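PDB 3BX4: snaclec rhodocytin subunit alpha from Agkistrodon rhodostoma, which elicits platelet aggregation by binding the platelet receptor CLEC2, which leads to phosphorylation of its cytoplasmic tail and downstream signalling. Local coordinates for residues Glu28-Lys31 with Phe32-Gln36; Asn120-Cys123 with Glu124-His127; Asn48-Ala51 with Asp52-Trp56. One frame throughout, in Å; residues are numbered along the deposited sequence.

Contact 1 (Glu28-Lys31 with Phe32-Gln36)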
loop_
_atom_site.group_PDB
_atom_site.type_symbol
_atom_site.label_atom_id
_atom_site.label_comp_id
_atom_site.label_asym_id
_atom_site.label_seq_id
_atom_site.Cartn_x
_atom_site.Cartn_y
_atom_site.Cartn_z
ATOM N N GLU C 28 -6.588 7.443 -3.080
ATOM C CA GLU C 28 -6.925 8.736 -3.636
ATOM C C GLU C 28 -7.919 9.520 -2.769
ATOM O O GLU C 28 -7.859 10.743 -2.710
ATOM C CB GLU C 28 -7.556 8.574 -5.050
ATOM C CG GLU C 28 -6.489 8.170 -6.055
ATOM C CD GLU C 28 -5.109 8.542 -5.604
ATOM O OE1 GLU C 28 -4.835 9.756 -5.566
ATOM O OE2 GLU C 28 -4.304 7.635 -5.279
ATOM N N ALA C 29 -8.826 8.803 -2.121
ATOM C CA ALA C 29 -9.817 9.418 -1.275
ATOM C C ALA C 29 -9.115 10.013 -0.053
ATOM O O ALA C 29 -9.351 11.192 0.261
ATOM C CB ALA C 29 -10.835 8.388 -0.848
ATOM N N GLU C 30 -8.254 9.232 0.560
ATOM C CA GLU C 30 -7.458 9.765 1.722
ATOM C C GLU C 30 -6.652 10.982 1.297
ATOM O O GLU C 30 -6.623 11.985 2.014
ATOM C CB GLU C 30 -6.561 8.660 2.328
ATOM C CG GLU C 30 -5.611 9.151 3.460
ATOM C CD GLU C 30 -6.302 9.491 4.758
ATOM O OE1 GLU C 30 -7.499 9.199 4.993
ATOM O OE2 GLU C 30 -5.567 10.077 5.605
ATOM N N LYS C 31 -5.976 10.917 0.149
ATOM C CA LYS C 31 -5.231 12.098 -0.400
ATOM C C LYS C 31 -6.113 13.324 -0.609
ATOM O O LYS C 31 -5.778 14.459 -0.318
ATOM C CB LYS C 31 -4.494 11.768 -1.747
ATOM C CG LYS C 31 -3.374 10.771 -1.598
ATOM C CD LYS C 31 -2.324 10.889 -2.684
ATOM C CE LYS C 31 -2.822 10.966 -4.043
ATOM N NZ LYS C 31 -1.640 10.563 -4.963
ATOM N N PHE C 32 -7.309 13.115 -1.184
ATOM C CA PHE C 32 -8.228 14.183 -1.358
ATOM C C PHE C 32 -8.680 14.809 -0.041
ATOM O O PHE C 32 -8.696 15.995 0.060
ATOM C CB PHE C 32 -9.446 13.674 -2.180
ATOM C CG PHE C 32 -10.504 14.685 -2.395
ATOM C CD1 PHE C 32 -10.549 15.424 -3.592
ATOM C CD2 PHE C 32 -11.532 14.850 -1.456
ATOM C CE1 PHE C 32 -11.576 16.350 -3.805
ATOM C CE2 PHE C 32 -12.551 15.789 -1.635
ATOM C CZ PHE C 32 -12.581 16.532 -2.857
ATOM N N CYS C 33 -8.921 13.981 0.989
ATOM C CA CYS C 33 -9.317 14.535 2.237
ATOM C C CYS C 33 -8.168 15.372 2.825
ATOM O O CYS C 33 -8.468 16.439 3.384
ATOM C CB CYS C 33 -9.639 13.416 3.192
ATOM S SG CYS C 33 -11.182 12.486 2.807
ATOM N N ARG C 34 -6.940 14.906 2.629
ATOM C CA ARG C 34 -5.791 15.663 3.244
ATOM C C ARG C 34 -5.614 17.013 2.573
ATOM O O ARG C 34 -5.074 17.951 3.097
ATOM C CB ARG C 34 -4.473 14.894 3.082
ATOM C CG ARG C 34 -4.428 13.600 3.758
ATOM C CD ARG C 34 -4.153 13.848 5.286
ATOM N NE ARG C 34 -2.894 14.642 5.585
ATOM C CZ ARG C 34 -1.683 14.083 5.839
ATOM N NH1 ARG C 34 -1.490 12.780 5.740
ATOM N NH2 ARG C 34 -0.591 14.840 6.145
ATOM N N ALA C 35 -6.168 17.158 1.329
ATOM C CA ALA C 35 -6.118 18.417 0.634
ATOM C C ALA C 35 -7.273 19.388 0.947
ATOM O O ALA C 35 -7.321 20.522 0.406
ATOM C CB ALA C 35 -6.048 18.137 -0.866
ATOM N N GLN C 36 -8.196 18.978 1.833
ATOM C CA GLN C 36 -9.275 19.826 2.211
ATOM C C GLN C 36 -9.007 20.609 3.473
ATOM O O GLN C 36 -8.444 20.007 4.428
ATOM C CB GLN C 36 -10.596 19.023 2.416
ATOM C CG GLN C 36 -10.927 18.078 1.232
ATOM C CD GLN C 36 -10.996 18.781 -0.106
ATOM O OE1 GLN C 36 -11.753 19.751 -0.262
ATOM N NE2 GLN C 36 -10.174 18.353 -1.054
HETATM O O HOH W 1 -3.032 10.380 5.013
#
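E30 and R34 lie one helical turn apart, and their charged ends meet through a water, although E30 OE2 approaches R34 CD to 4.0 Å. The carboxylate and guanidinium planes stand 68° apart; the water donates to E30 OE2 at 2.6 Å and accepts from R34 NH1 in the plane of the guanidinium. The same carboxylate takes bonds from H41 ND1 and the backbone N of L42, while R34 NH1 also forms a salt bridge with E80 of a second copy of this subunit, whose S94 O accepts from NH2. K31 likewise divides its charge: K31 NZ pairs with E28 OE1 at 3.4 Å and donates to L101 O of the second copy. These are the last two turns or so of helix 26-34 in the C-type lectin-like domain, and the residues just after it, tied to strand 127-133 by the disulfide C33-C131. The backbone amides of F32, C33 and R34 bond to the carbonyls of E28, A29 and E30, the fourth, A35 N to K31 O, being weak at 3.2 Å. Beyond it Q36, its chain bent at chi2 (-56°) as well as at chi1, gives NE2 to F32 O and places that nitrogen over the centre of the F32 ring, 3.4 Å above its plane.

Contact 2 (Asn120-Cys123 with Glu124-His127)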
loop_
_atom_site.group_PDB
_atom_site.type_symbol
_atom_site.label_atom_id
_atom_site.label_comp_id
_atom_site.label_asym_id
_atom_site.label_seq_id
_atom_site.Cartn_x
_atom_site.Cartn_y
_atom_site.Cartn_z
ATOM N N ASN C 120 -14.546 -4.980 4.936
ATOM C CA ASN C 120 -13.319 -4.757 4.210
ATOM C C ASN C 120 -13.580 -4.938 2.725
ATOM O O ASN C 120 -14.435 -5.759 2.319
ATOM C CB ASN C 120 -12.113 -5.580 4.734
ATOM C CG ASN C 120 -12.272 -7.086 4.557
ATOM O OD1 ASN C 120 -13.280 -7.680 4.961
ATOM N ND2 ASN C 120 -11.260 -7.705 3.945
ATOM N N TYR C 121 -12.889 -4.156 1.918
ATOM C CA TYR C 121 -13.145 -4.301 0.451
ATOM C C TYR C 121 -11.874 -3.965 -0.297
ATOM O O TYR C 121 -10.845 -3.639 0.249
ATOM C CB TYR C 121 -14.328 -3.413 0.013
ATOM C CG TYR C 121 -15.110 -3.994 -1.176
ATOM C CD1 TYR C 121 -15.291 -3.252 -2.348
ATOM C CD2 TYR C 121 -15.629 -5.308 -1.132
ATOM C CE1 TYR C 121 -15.992 -3.830 -3.479
ATOM C CE2 TYR C 121 -16.343 -5.885 -2.276
ATOM C CZ TYR C 121 -16.529 -5.094 -3.382
ATOM O OH TYR C 121 -17.177 -5.655 -4.485
ATOM N N TYR C 122 -11.953 -3.964 -1.623
ATOM C CA TYR C 122 -10.785 -3.894 -2.443
ATOM C C TYR C 122 -10.297 -2.439 -2.597
ATOM O O TYR C 122 -10.937 -1.615 -3.217
ATOM C CB TYR C 122 -11.240 -4.422 -3.834
ATOM C CG TYR C 122 -11.608 -5.879 -3.742
ATOM C CD1 TYR C 122 -12.943 -6.294 -3.680
ATOM C CD2 TYR C 122 -10.600 -6.841 -3.634
ATOM C CE1 TYR C 122 -13.290 -7.683 -3.590
ATOM C CE2 TYR C 122 -10.907 -8.165 -3.559
ATOM C CZ TYR C 122 -12.238 -8.588 -3.548
ATOM O OH TYR C 122 -12.466 -9.928 -3.402
ATOM N N CYS C 123 -9.136 -2.126 -2.012
ATOM C CA CYS C 123 -8.588 -0.747 -1.980
ATOM C C CYS C 123 -8.507 0.021 -3.284
ATOM O O CYS C 123 -8.678 1.214 -3.305
ATOM C CB CYS C 123 -7.159 -0.810 -1.445
ATOM S SG CYS C 123 -7.062 -1.393 0.294
ATOM N N GLU C 124 -8.284 -0.705 -4.371
ATOM C CA GLU C 124 -8.066 -0.074 -5.686
ATOM C C GLU C 124 -9.359 0.192 -6.413
ATOM O O GLU C 124 -9.283 0.783 -7.515
ATOM C CB GLU C 124 -7.119 -0.937 -6.544
ATOM C CG GLU C 124 -5.685 -0.945 -5.960
ATOM C CD GLU C 124 -5.035 0.479 -5.707
ATOM O OE1 GLU C 124 -5.222 1.440 -6.489
ATOM O OE2 GLU C 124 -4.283 0.636 -4.701
ATOM N N GLN C 125 -10.500 -0.172 -5.808
ATOM C CA GLN C 125 -11.800 0.172 -6.419
ATOM C C GLN C 125 -12.228 1.595 -6.081
ATOM O O GLN C 125 -12.023 2.148 -4.970
ATOM C CB GLN C 125 -12.908 -0.785 -6.003
ATOM C CG GLN C 125 -12.751 -2.181 -6.564
ATOM C CD GLN C 125 -14.038 -2.935 -6.425
ATOM O OE1 GLN C 125 -15.087 -2.354 -6.104
ATOM N NE2 GLN C 125 -13.966 -4.246 -6.606
ATOM N N MET C 126 -12.830 2.246 -7.042
ATOM C CA MET C 126 -13.300 3.626 -6.929
ATOM C C MET C 126 -14.699 3.665 -6.343
ATOM O O MET C 126 -15.679 3.096 -6.870
ATOM C CB MET C 126 -13.257 4.329 -8.354
ATOM C CG MET C 126 -11.837 4.525 -8.904
ATOM S SD MET C 126 -11.984 4.656 -10.762
ATOM C CE MET C 126 -12.511 6.307 -10.768
ATOM N N HIS C 127 -14.811 4.371 -5.229
ATOM C CA HIS C 127 -16.083 4.564 -4.542
ATOM C C HIS C 127 -16.161 5.955 -3.938
ATOM O O HIS C 127 -15.164 6.612 -3.774
ATOM C CB HIS C 127 -16.325 3.477 -3.457
ATOM C CG HIS C 127 -16.429 2.086 -4.016
ATOM N ND1 HIS C 127 -17.568 1.637 -4.656
ATOM C CD2 HIS C 127 -15.495 1.126 -4.186
ATOM C CE1 HIS C 127 -17.338 0.433 -5.154
ATOM N NE2 HIS C 127 -16.107 0.072 -4.833
HETATM O O HOH W 2 -15.539 -6.485 -6.453
HETATM O O HOH W 3 -6.172 2.565 -2.712
#
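Y121 and Q125 cross with ring and amide planes 82° apart, the carbonyl end of the glutamine coming up to the rim of the tyrosine ring. Q125 OE1 sits near the ring plane, 3.1 Å from Y121 CE1. Against Y122 the same amide behaves quite differently: the two side chains run alongside one another, pointing the same way with planes only 17° apart, and Q125 NE2 comes within 3.7 Å of Y122 CD1. Q125 reaches both tyrosines because its chain continues extended beyond CG (chi2 -165°). The tyrosines also meet each other, Y122 CD1 lying 3.6 Å above the centre of the Y121 ring.

Polar bonds fix the rotation of the amide. H127 NE2 donates to a lone pair of Q125 OE1 at 2.9 Å, in the plane of the imidazole, which is oriented in turn by ND1 bonding to E67. At the other end of the amide, NE2 donates to a water that also lies 2.7 Å from Y121 OH.

Beneath these side chains the backbone reverses, Q125 N bonding to Y122 O at 3.0 Å. The disulfide C123-C106 ties the bend to strand 106-110. The arrangement is a type I beta turn from Y122 to Q125, within the connection between strands 118-121 and 127-133 of the C-type lectin-like fold.

Contact 3 (Asn48-Ala51 with Asp52-Trp56)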
loop_
_atom_site.group_PDB
_atom_site.type_symbol
_atom_site.label_atom_id
_atom_site.label_comp_id
_atom_site.label_asym_id
_atom_site.label_seq_id
_atom_site.Cartn_x
_atom_site.Cartn_y
_atom_site.Cartn_z
ATOM N N ASN C 48 -21.112 4.869 18.850
ATOM C CA ASN C 48 -22.419 4.604 18.243
ATOM C C ASN C 48 -23.045 5.847 17.710
ATOM O O ASN C 48 -23.659 5.818 16.590
ATOM C CB ASN C 48 -23.357 3.846 19.205
ATOM C CG ASN C 48 -22.943 2.394 19.395
ATOM O OD1 ASN C 48 -22.683 1.651 18.437
ATOM N ND2 ASN C 48 -22.873 1.984 20.638
ATOM N N GLY C 49 -22.894 6.980 18.427
ATOM C CA GLY C 49 -23.550 8.226 17.943
ATOM C C GLY C 49 -22.855 8.671 16.642
ATOM O O GLY C 49 -23.511 9.189 15.772
ATOM N N GLU C 50 -21.559 8.473 16.549
ATOM C CA GLU C 50 -20.848 8.910 15.312
ATOM C C GLU C 50 -21.178 7.975 14.152
ATOM O O GLU C 50 -21.335 8.432 13.007
ATOM C CB GLU C 50 -19.358 8.989 15.559
ATOM C CG GLU C 50 -18.589 9.590 14.324
ATOM C CD GLU C 50 -17.142 9.883 14.648
ATOM O OE1 GLU C 50 -16.565 10.798 14.007
ATOM O OE2 GLU C 50 -16.550 9.197 15.541
ATOM N N ALA C 51 -21.305 6.690 14.449
ATOM C CA ALA C 51 -21.777 5.720 13.419
ATOM C C ALA C 51 -23.137 6.158 12.901
ATOM O O ALA C 51 -23.399 6.186 11.653
ATOM C CB ALA C 51 -21.808 4.306 13.996
ATOM N N ASP C 52 -24.061 6.515 13.823
ATOM C CA ASP C 52 -25.399 6.988 13.400
ATOM C C ASP C 52 -25.299 8.215 12.509
ATOM O O ASP C 52 -26.016 8.353 11.519
ATOM C CB ASP C 52 -26.274 7.375 14.607
ATOM C CG ASP C 52 -26.757 6.176 15.429
ATOM O OD1 ASP C 52 -26.636 4.996 15.006
ATOM O OD2 ASP C 52 -27.300 6.469 16.575
ATOM N N PHE C 53 -24.410 9.126 12.896
ATOM C CA PHE C 53 -24.281 10.392 12.239
ATOM C C PHE C 53 -23.773 10.137 10.810
ATOM O O PHE C 53 -24.336 10.688 9.848
ATOM C CB PHE C 53 -23.293 11.347 12.955
ATOM C CG PHE C 53 -23.060 12.590 12.160
ATOM C CD1 PHE C 53 -24.036 13.604 12.117
ATOM C CD2 PHE C 53 -21.898 12.726 11.348
ATOM C CE1 PHE C 53 -23.856 14.777 11.343
ATOM C CE2 PHE C 53 -21.783 13.933 10.503
ATOM C CZ PHE C 53 -22.727 14.926 10.572
ATOM N N VAL C 54 -22.696 9.361 10.697
ATOM C CA VAL C 54 -22.102 9.121 9.355
ATOM C C VAL C 54 -23.121 8.399 8.433
ATOM O O VAL C 54 -23.238 8.738 7.253
ATOM C CB VAL C 54 -20.756 8.429 9.394
ATOM C CG1 VAL C 54 -20.238 8.060 7.920
ATOM C CG2 VAL C 54 -19.730 9.340 10.116
ATOM N N SER C 55 -23.856 7.433 8.978
ATOM C CA SER C 55 -24.886 6.740 8.177
ATOM C C SER C 55 -25.923 7.749 7.657
ATOM O O SER C 55 -26.301 7.752 6.461
ATOM C CB SER C 55 -25.521 5.620 9.007
ATOM O OG SER C 55 -26.593 5.058 8.272
ATOM N N TRP C 56 -26.391 8.637 8.548
ATOM C CA TRP C 56 -27.357 9.694 8.214
ATOM C C TRP C 56 -26.817 10.656 7.138
ATOM O O TRP C 56 -27.495 11.007 6.147
ATOM C CB TRP C 56 -27.680 10.488 9.509
ATOM C CG TRP C 56 -28.570 11.683 9.261
ATOM C CD1 TRP C 56 -29.933 11.685 9.055
ATOM C CD2 TRP C 56 -28.146 13.041 9.153
ATOM N NE1 TRP C 56 -30.366 12.974 8.847
ATOM C CE2 TRP C 56 -29.297 13.827 8.915
ATOM C CE3 TRP C 56 -26.891 13.677 9.270
ATOM C CZ2 TRP C 56 -29.244 15.233 8.787
ATOM C CZ3 TRP C 56 -26.816 15.080 9.123
ATOM C CH2 TRP C 56 -27.997 15.845 8.890
#
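Four consecutive i to i+4 backbone bonds carry the first turns of helix 48-59, from D52 N to N48 O, F53 N to G49 O, V54 N to E50 O and S55 N to A51 O, the third being nearly straight at 170°.

Much of the side-chain contact is made against these same carbonyls. D52 CG stands anti to its own carbonyl carbon (chi1 -72°), which folds the carboxylate back along the helix until D52 CG is 3.3 Å from N48 O. Carbonyl and carboxylate are both acceptors, so no bond joins them; D52 OD1 instead forms a salt bridge with R116, whose charge probably offsets the crowding of oxygens. V54 lays its CG2 branch 3.4 Å from E50 O, and that methyl comes to 4.4 Å from E50 CG, a loose aliphatic touch one turn on. S55 brings CB to 3.4 Å from A51 O, while its hydroxyl is hydrogen-bonded to G114 O. The E50 carboxylate, on an extended chain, leaves the helix to pair with K132 and bond to Y17 OH; its other oxygen accepts from the backbone N of E46.

Several neighbouring elements meet the helix. Strand 127-133 supplies K132, strand 15-21 supplies Y17, whose ring also meets that of F53, and Y12 of strand 10-12 stacks on F53. Along another side, R116 reaches A51, D52 and S55 from the loop before strand 118-121.

From the N terminus the chain enters contact 1 on helix 26-34, passes through strand 41-42 to contact 3 on helix 48-59, and reaches contact 2, after strands 69-76 and 106-110, at the end of strand 118-121. The three follow in series, neither nesting nor crossing. Contact 3 lies within one helix and contact 1 runs over the end of another, whereas contact 2 closes the bend that leads into strand 127-133. That strand links all three regions: it is disulfide-bonded to contact 1, begins at the end of contact 2 and supplies a lysine to contact 3. Contacts 1 and 2 have centres about 15 Å apart; contacts 2 and 3, about 21 Å apart, lie on opposite sides of the chain's centre.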